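Local coordinates for protein FucU (Bifidobacterium longum subsp. infantis, PDB 3MVK) that probably interconverts the alpha and beta anomers of L-fucose and the pyranose and furanose forms of beta-D-ribose, at residues G4-I9 against I59-P64; P11-V16 against C124-G129; G94-H99 against A104-S109. All blocks are in the same frame, centred on the assembly; numbering follows the deposited sequence.

Overall arrangement
From the N terminus, the loop 4-9 runs into helix 11-19, so interactions 1 and 2 both open at the start of the chain. Residues 59-64, around the C-terminal part of helix 52-60, close interaction 1. Interaction 3 then closes a short loop, four residues separating its segments, and joins helix 88-97 to the start of strand 107-110. Last, strand 124-128 returns to helix 11-19 and closes interaction 2. Interactions 1 and 2 therefore cross along the chain and touch in space, Ile59 packing on Ile126. Interaction 3 is nested inside the loop of interaction 2, with centres about 21 Å apart, and both reach the same mixed sheet. Leu60, in the segment 59-64, packs against Leu95 and Ile96, so interactions 1 and 3 touch.

Interaction 1 (G4-I9 against I59-P64); sequences GIPKII and ILTVFP
The puckered ring of Pro6 turns its CG-CD edge to Thr61, whose hydroxyl OG1 lies 3.1 Å from Pro6 CG, a close approach between carbon and oxygen. In this RbsD/FucU-family alpha/beta fold, the pair joins the loop that leads into helix 11-19 to the residues around the C-terminal part of helix 52-60. Pro6 also touches Ala58 of that helix, while the ring of Phe63 turns from the loop and packs on Leu17, Leu26 and Met20. Proline suits its place as a compact, rigid, apolar ring. It is also the first residue of a type I beta turn, closed by Ile9 N to Pro6 O at 3.2 Å. Threonine suits its place through its hydroxyl: a chi1 of 72° folds OG1 back over its own backbone, where it hydrogen bonds to Ala58 O and still rests on the proline. The two side chains lie alongside, running opposite ways, so OG1 meets both CG and CD. Neighbouring subunits also reach this loop: Ile5 meets Ile5 of a third subunit and Ile8 packs on Gly49 of a second. Branched Val62, held by the bond from its N to Ile59 O at 2.9 Å, divides its methyls: CG1 lies 4.4 Å from Pro6 CD, and CG2 lies 4.4 Å from Ile9 CD1, the tip of an extended side chain (chi2 172°).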
loop_
_atom_site.group_PDB
_atom_site.type_symbol
_atom_site.label_atom_id
_atom_site.label_comp_id
_atom_site.label_asym_id
_atom_site.label_seq_id
_atom_site.Cartn_x
_atom_site.Cartn_y
_atom_site.Cartn_z
ATOM N N GLY G 4 -22.731 -19.605 -19.499
ATOM C CA GLY G 4 -22.656 -19.020 -20.843
ATOM C C GLY G 4 -21.317 -18.310 -21.041
ATOM O O GLY G 4 -20.980 -17.889 -22.150
ATOM N N ILE G 5 -20.554 -18.181 -19.958
ATOM C CA ILE G 5 -19.266 -17.480 -19.972
ATOM C C ILE G 5 -18.146 -18.440 -20.381
ATOM O O ILE G 5 -18.035 -19.533 -19.817
ATOM C CB ILE G 5 -18.949 -16.869 -18.597
ATOM C CG1 ILE G 5 -20.087 -15.950 -18.150
ATOM C CG2 ILE G 5 -17.613 -16.109 -18.614
ATOM C CD1 ILE G 5 -20.178 -15.782 -16.655
ATOM N N PRO G 6 -17.318 -18.038 -21.366
ATOM C CA PRO G 6 -16.202 -18.852 -21.818
ATOM C C PRO G 6 -15.262 -19.204 -20.672
ATOM O O PRO G 6 -14.855 -18.322 -19.894
ATOM C CB PRO G 6 -15.499 -17.942 -22.824
ATOM C CG PRO G 6 -16.606 -17.123 -23.379
ATOM C CD PRO G 6 -17.482 -16.833 -22.201
ATOM N N LYS G 7 -14.939 -20.490 -20.577
ATOM C CA LYS G 7 -14.107 -21.018 -19.509
ATOM C C LYS G 7 -12.721 -20.377 -19.428
ATOM O O LYS G 7 -12.124 -20.326 -18.350
ATOM C CB LYS G 7 -13.961 -22.539 -19.658
ATOM N N ILE G 8 -12.195 -19.878 -20.550
ATOM C CA ILE G 8 -10.837 -19.332 -20.522
ATOM C C ILE G 8 -10.712 -17.960 -19.834
ATOM O O ILE G 8 -9.604 -17.549 -19.482
ATOM C CB ILE G 8 -10.159 -19.289 -21.931
ATOM C CG1 ILE G 8 -10.809 -18.229 -22.814
ATOM C CG2 ILE G 8 -10.152 -20.710 -22.586
ATOM C CD1 ILE G 8 -9.969 -17.941 -24.072
ATOM N N ILE G 9 -11.834 -17.278 -19.628
ATOM C CA ILE G 9 -11.798 -15.927 -19.028
ATOM C C ILE G 9 -11.613 -16.032 -17.498
ATOM O O ILE G 9 -12.509 -16.562 -16.824
ATOM C CB ILE G 9 -13.084 -15.128 -19.375
ATOM C CG1 ILE G 9 -13.194 -14.939 -20.907
ATOM C CG2 ILE G 9 -13.113 -13.761 -18.660
ATOM C CD1 ILE G 9 -14.510 -14.336 -21.370
ATOM N N ILE G 59 -14.152 -13.269 -25.897
ATOM C CA ILE G 59 -14.536 -11.901 -25.530
ATOM C C ILE G 59 -15.839 -11.493 -26.222
ATOM O O ILE G 59 -16.716 -10.926 -25.595
ATOM C CB ILE G 59 -13.417 -10.890 -25.834
ATOM C CG1 ILE G 59 -12.298 -11.055 -24.808
ATOM C CG2 ILE G 59 -13.960 -9.436 -25.818
ATOM C CD1 ILE G 59 -11.048 -10.271 -25.156
ATOM N N LEU G 60 -15.959 -11.798 -27.507
ATOM C CA LEU G 60 -17.123 -11.379 -28.274
ATOM C C LEU G 60 -18.427 -12.016 -27.782
ATOM O O LEU G 60 -19.502 -11.448 -28.003
ATOM C CB LEU G 60 -16.925 -11.622 -29.771
ATOM C CG LEU G 60 -15.826 -10.793 -30.447
ATOM C CD1 LEU G 60 -15.695 -11.254 -31.876
ATOM C CD2 LEU G 60 -16.090 -9.293 -30.374
ATOM N N THR G 61 -18.341 -13.151 -27.087
ATOM C CA THR G 61 -19.552 -13.729 -26.492
ATOM C C THR G 61 -20.147 -12.842 -25.383
ATOM O O THR G 61 -21.344 -12.932 -25.082
ATOM C CB THR G 61 -19.334 -15.160 -25.975
ATOM O OG1 THR G 61 -18.538 -15.115 -24.793
ATOM C CG2 THR G 61 -18.664 -16.031 -27.022
ATOM N N VAL G 62 -19.330 -11.979 -24.780
ATOM C CA VAL G 62 -19.804 -11.138 -23.682
ATOM C C VAL G 62 -19.647 -9.626 -23.886
ATOM O O VAL G 62 -20.090 -8.831 -23.055
ATOM C CB VAL G 62 -19.174 -11.559 -22.329
ATOM C CG1 VAL G 62 -19.608 -12.964 -21.958
ATOM C CG2 VAL G 62 -17.655 -11.444 -22.368
ATOM N N PHE G 63 -19.059 -9.229 -25.007
ATOM C CA PHE G 63 -18.591 -7.859 -25.197
ATOM C C PHE G 63 -19.144 -7.352 -26.516
ATOM O O PHE G 63 -18.712 -7.799 -27.591
ATOM C CB PHE G 63 -17.060 -7.879 -25.228
ATOM C CG PHE G 63 -16.383 -6.525 -25.331
ATOM C CD1 PHE G 63 -15.870 -5.905 -24.185
ATOM C CD2 PHE G 63 -16.151 -5.935 -26.563
ATOM C CE1 PHE G 63 -15.174 -4.672 -24.264
ATOM C CE2 PHE G 63 -15.468 -4.708 -26.663
ATOM C CZ PHE G 63 -14.971 -4.076 -25.512
ATOM N N PRO G 64 -20.119 -6.436 -26.450
ATOM C CA PRO G 64 -20.662 -5.851 -27.670
ATOM C C PRO G 64 -19.695 -4.850 -28.298
ATOM O O PRO G 64 -19.095 -4.011 -27.599
ATOM C CB PRO G 64 -21.946 -5.144 -27.182
ATOM C CG PRO G 64 -21.633 -4.763 -25.786
ATOM C CD PRO G 64 -20.690 -5.824 -25.231
#

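Interaction 2 (P11-V16 against C124-G129); sequences PELLKV and CVIASG
Cys124 SG fills the notch between Leu13 and Val16, two side chains three residues apart on one face of the helix. The small, apolar thiol fits: SG lies 4.1 Å from Leu13 CD1 and 3.9 Å from Val16 CG1, and its own CB comes still closer to that valine methyl, at 3.6 Å. Val16 presents CG1 because this branch stands opposite its backbone N (chi1 162°), and the short valine and cysteine are consistent with the close approach here, the CA atoms of Val16 and Cys124 being 7.4 Å apart. Further along, larger side chains span a wider gap: the CA atoms of Leu13 and Ile126 are 8.7 Å apart. Helix 11-16 runs roughly antiparallel to strand 124-128, at 147°, as helices lie over the sheet of the RbsD/FucU alpha/beta fold. Cys124 points at the helix, and Ile126 reaches it with the end of its side chain, whereas Val125 and Ala127 point to the opposite side of the sheet, where Ala35 packs on them. The strand lies between strands 43-47 and 25-29. The other side of the helix is used for assembly, Leu14 meeting Cys18 of a third subunit. The Leu13 side chain runs roughly perpendicular to that of Ile126: its forked end straddles the isoleucine tip, Ile126 CD1 lying 4.1 Å from Leu13 CD1 and 4.2 Å from Leu13 CD2.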
loop_
_atom_site.group_PDB
_atom_site.type_symbol
_atom_site.label_atom_id
_atom_site.label_comp_id
_atom_site.label_asym_id
_atom_site.label_seq_id
_atom_site.Cartn_x
_atom_site.Cartn_y
_atom_site.Cartn_z
ATOM N N PRO G 11 -11.432 -14.787 -13.458
ATOM C CA PRO G 11 -12.389 -13.921 -12.755
ATOM C C PRO G 11 -12.073 -12.419 -12.863
ATOM O O PRO G 11 -12.999 -11.641 -13.032
ATOM C CB PRO G 11 -12.296 -14.399 -11.302
ATOM C CG PRO G 11 -11.911 -15.888 -11.447
ATOM C CD PRO G 11 -10.943 -15.884 -12.602
ATOM N N GLU G 12 -10.801 -12.031 -12.794
ATOM C CA GLU G 12 -10.429 -10.632 -12.992
ATOM C C GLU G 12 -10.838 -10.065 -14.344
ATOM O O GLU G 12 -11.257 -8.910 -14.439
ATOM C CB GLU G 12 -8.935 -10.437 -12.805
ATOM C CG GLU G 12 -8.528 -8.980 -13.037
ATOM C CD GLU G 12 -7.077 -8.717 -12.762
ATOM O OE1 GLU G 12 -6.273 -9.687 -12.750
ATOM O OE2 GLU G 12 -6.751 -7.519 -12.575
ATOM N N LEU G 13 -10.699 -10.848 -15.405
ATOM C CA LEU G 13 -11.079 -10.329 -16.715
ATOM C C LEU G 13 -12.610 -10.210 -16.821
ATOM O O LEU G 13 -13.133 -9.290 -17.452
ATOM C CB LEU G 13 -10.499 -11.199 -17.841
ATOM C CG LEU G 13 -10.775 -10.725 -19.264
ATOM C CD1 LEU G 13 -10.276 -9.290 -19.481
ATOM C CD2 LEU G 13 -10.066 -11.699 -20.213
ATOM N N LEU G 14 -13.342 -11.107 -16.162
ATOM C CA LEU G 14 -14.799 -11.028 -16.213
ATOM C C LEU G 14 -15.217 -9.717 -15.558
ATOM O O LEU G 14 -16.056 -8.985 -16.108
ATOM C CB LEU G 14 -15.436 -12.240 -15.527
ATOM C CG LEU G 14 -16.960 -12.288 -15.496
ATOM C CD1 LEU G 14 -17.568 -12.194 -16.905
ATOM C CD2 LEU G 14 -17.392 -13.562 -14.786
ATOM N N LYS G 15 -14.590 -9.405 -14.423
ATOM C CA LYS G 15 -14.837 -8.132 -13.732
ATOM C C LYS G 15 -14.556 -6.935 -14.651
ATOM O O LYS G 15 -15.364 -6.001 -14.752
ATOM C CB LYS G 15 -13.993 -8.024 -12.465
ATOM C CG LYS G 15 -14.201 -6.703 -11.741
ATOM C CD LYS G 15 -13.522 -6.721 -10.363
ATOM C CE LYS G 15 -13.825 -5.459 -9.549
ATOM N NZ LYS G 15 -13.093 -4.244 -10.019
ATOM N N VAL G 16 -13.410 -6.988 -15.324
ATOM C CA VAL G 16 -13.009 -5.918 -16.255
ATOM C C VAL G 16 -14.060 -5.744 -17.358
ATOM O O VAL G 16 -14.480 -4.623 -17.625
ATOM C CB VAL G 16 -11.614 -6.209 -16.865
ATOM C CG1 VAL G 16 -11.377 -5.371 -18.129
ATOM C CG2 VAL G 16 -10.530 -5.943 -15.835
ATOM N N CYS G 124 -7.807 -1.970 -20.369
ATOM C CA CYS G 124 -7.225 -3.255 -20.062
ATOM C C CYS G 124 -6.403 -3.738 -21.259
ATOM O O CYS G 124 -6.822 -3.573 -22.397
ATOM C CB CYS G 124 -8.352 -4.239 -19.786
ATOM S SG CYS G 124 -7.875 -5.986 -19.624
ATOM N N VAL G 125 -5.239 -4.315 -20.981
ATOM C CA VAL G 125 -4.409 -4.971 -22.022
ATOM C C VAL G 125 -4.352 -6.446 -21.642
ATOM O O VAL G 125 -3.994 -6.803 -20.518
ATOM C CB VAL G 125 -2.977 -4.376 -22.061
ATOM C CG1 VAL G 125 -2.109 -5.100 -23.102
ATOM C CG2 VAL G 125 -3.028 -2.882 -22.357
ATOM N N ILE G 126 -4.761 -7.297 -22.568
ATOM C CA ILE G 126 -4.719 -8.743 -22.377
ATOM C C ILE G 126 -3.473 -9.270 -23.068
ATOM O O ILE G 126 -3.368 -9.180 -24.290
ATOM C CB ILE G 126 -5.950 -9.389 -23.008
ATOM C CG1 ILE G 126 -7.223 -8.877 -22.330
ATOM C CG2 ILE G 126 -5.874 -10.928 -22.934
ATOM C CD1 ILE G 126 -8.484 -9.201 -23.140
ATOM N N ALA G 127 -2.549 -9.831 -22.287
ATOM C CA ALA G 127 -1.256 -10.281 -22.837
ATOM C C ALA G 127 -1.402 -11.722 -23.314
ATOM O O ALA G 127 -1.287 -12.659 -22.510
ATOM C CB ALA G 127 -0.161 -10.167 -21.780
ATOM N N SER G 128 -1.684 -11.900 -24.602
ATOM C CA SER G 128 -1.826 -13.266 -25.142
ATOM C C SER G 128 -0.473 -13.868 -25.418
ATOM O O SER G 128 0.573 -13.223 -25.261
ATOM C CB SER G 128 -2.644 -13.302 -26.446
ATOM O OG SER G 128 -1.863 -12.929 -27.576
ATOM N N GLY G 129 -0.504 -15.131 -25.832
ATOM C CA GLY G 129 0.702 -15.782 -26.326
ATOM C C GLY G 129 0.742 -15.931 -27.828
ATOM O O GLY G 129 1.517 -16.737 -28.333
#

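Interaction 3 (G94-H99 against A104-S109); sequences GLIKEH and ADAIGS
Ile96, on the face of helix 88-97 turned to the strand, makes the contact with Ala106 and Ile107. Gly94 belongs to the helix and supplies the carbonyl O that Glu98 N reaches at 3.3 Å. Leu95 turns to another side, where it packs on Leu56 and Lys57 of helix 52-60. Ile96 then splits its branches between two partners: CG2 rests on Ala106 CB at 4.2 Å, and the longer arm, extended by a chi2 of 171°, sets CD1 at 3.7 Å from both CG1 and CD1 of Ile107. The terminal methyl of Ile96 thus rests slantwise on the CG1-CD1 arm of Ile107. This joins the second half of a beta-alpha-beta unit, strand 73-76, helix 88-97 and strand 107-110, in which the two strands are parallel neighbours; Ile107 also packs on Ala73 and Leu75. The small Ala106, buried in the short 3-10 turn, suits the close approach of that turn to the helix, and Ile107 N closes the turn on Ala104 O at 3.1 Å. After Ile96 the chain leaves the contact, with His99 N bonded to Ile96 O at 2.9 Å.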
loop_
_atom_site.group_PDB
_atom_site.type_symbol
_atom_site.label_atom_id
_atom_site.label_comp_id
_atom_site.label_asym_id
_atom_site.label_seq_id
_atom_site.Cartn_x
_atom_site.Cartn_y
_atom_site.Cartn_z
ATOM N N GLY G 94 -13.667 -12.892 -39.469
ATOM C CA GLY G 94 -14.634 -13.987 -39.404
ATOM C C GLY G 94 -15.268 -14.047 -38.033
ATOM O O GLY G 94 -16.481 -14.212 -37.913
ATOM N N LEU G 95 -14.448 -13.892 -36.996
ATOM C CA LEU G 95 -14.973 -13.959 -35.631
ATOM C C LEU G 95 -15.885 -12.780 -35.324
ATOM O O LEU G 95 -16.919 -12.940 -34.651
ATOM C CB LEU G 95 -13.830 -14.070 -34.603
ATOM C CG LEU G 95 -13.037 -15.389 -34.651
ATOM C CD1 LEU G 95 -11.751 -15.308 -33.829
ATOM C CD2 LEU G 95 -13.834 -16.607 -34.232
ATOM N N ILE G 96 -15.516 -11.603 -35.811
ATOM C CA ILE G 96 -16.355 -10.418 -35.657
ATOM C C ILE G 96 -17.660 -10.596 -36.424
ATOM O O ILE G 96 -18.731 -10.271 -35.916
ATOM C CB ILE G 96 -15.608 -9.145 -36.088
ATOM C CG1 ILE G 96 -14.492 -8.852 -35.070
ATOM C CG2 ILE G 96 -16.589 -7.963 -36.296
ATOM C CD1 ILE G 96 -13.527 -7.745 -35.467
ATOM N N LYS G 97 -17.571 -11.138 -37.636
ATOM C CA LYS G 97 -18.761 -11.288 -38.495
ATOM C C LYS G 97 -19.837 -12.142 -37.824
ATOM O O LYS G 97 -21.031 -11.944 -38.073
ATOM C CB LYS G 97 -18.377 -11.876 -39.854
ATOM N N GLU G 98 -19.412 -13.080 -36.975
ATOM C CA GLU G 98 -20.330 -13.943 -36.218
ATOM C C GLU G 98 -21.251 -13.138 -35.294
ATOM O O GLU G 98 -22.354 -13.590 -34.964
ATOM C CB GLU G 98 -19.560 -15.018 -35.435
ATOM C CG GLU G 98 -18.842 -16.015 -36.355
ATOM C CD GLU G 98 -18.091 -17.137 -35.637
ATOM O OE1 GLU G 98 -18.096 -17.212 -34.384
ATOM O OE2 GLU G 98 -17.480 -17.963 -36.358
ATOM N N HIS G 99 -20.801 -11.950 -34.892
ATOM C CA HIS G 99 -21.560 -11.089 -33.970
ATOM C C HIS G 99 -22.036 -9.777 -34.551
ATOM O O HIS G 99 -22.985 -9.171 -34.047
ATOM C CB HIS G 99 -20.704 -10.782 -32.750
ATOM C CG HIS G 99 -20.558 -11.950 -31.841
ATOM N ND1 HIS G 99 -19.505 -12.836 -31.931
ATOM C CD2 HIS G 99 -21.374 -12.428 -30.876
ATOM C CE1 HIS G 99 -19.660 -13.786 -31.029
ATOM N NE2 HIS G 99 -20.790 -13.567 -30.384
ATOM N N ALA G 104 -15.382 -7.696 -41.502
ATOM C CA ALA G 104 -14.128 -7.005 -41.810
ATOM C C ALA G 104 -14.236 -5.468 -41.892
ATOM O O ALA G 104 -13.259 -4.752 -41.637
ATOM C CB ALA G 104 -13.534 -7.563 -43.106
ATOM N N ASP G 105 -15.403 -4.961 -42.284
ATOM C CA ASP G 105 -15.602 -3.507 -42.391
ATOM C C ASP G 105 -15.583 -2.806 -41.020
ATOM O O ASP G 105 -15.447 -1.582 -40.934
ATOM C CB ASP G 105 -16.892 -3.188 -43.157
ATOM C CG ASP G 105 -16.842 -3.686 -44.599
ATOM O OD1 ASP G 105 -15.771 -3.567 -45.215
ATOM O OD2 ASP G 105 -17.854 -4.209 -45.107
ATOM N N ALA G 106 -15.676 -3.597 -39.957
ATOM C CA ALA G 106 -15.633 -3.055 -38.595
ATOM C C ALA G 106 -14.191 -2.901 -38.107
ATOM O O ALA G 106 -13.961 -2.428 -36.985
ATOM C CB ALA G 106 -16.413 -3.946 -37.646
ATOM N N ILE G 107 -13.226 -3.287 -38.946
ATOM C CA ILE G 107 -11.821 -3.287 -38.539
ATOM C C ILE G 107 -11.034 -2.188 -39.248
ATOM O O ILE G 107 -10.939 -2.174 -40.476
ATOM C CB ILE G 107 -11.147 -4.668 -38.796
ATOM C CG1 ILE G 107 -11.983 -5.805 -38.190
ATOM C CG2 ILE G 107 -9.727 -4.667 -38.231
ATOM C CD1 ILE G 107 -11.457 -7.199 -38.466
ATOM N N GLY G 108 -10.497 -1.254 -38.464
ATOM C CA GLY G 108 -9.609 -0.218 -38.965
ATOM C C GLY G 108 -8.175 -0.554 -38.633
ATOM O O GLY G 108 -7.872 -1.664 -38.198
ATOM N N SER G 109 -7.282 0.409 -38.836
ATOM C CA SER G 109 -5.865 0.190 -38.558
ATOM C C SER G 109 -5.156 1.476 -38.166
ATOM O O SER G 109 -5.633 2.579 -38.458
ATOM C CB SER G 109 -5.176 -0.461 -39.769
ATOM O OG SER G 109 -5.085 0.452 -40.862
#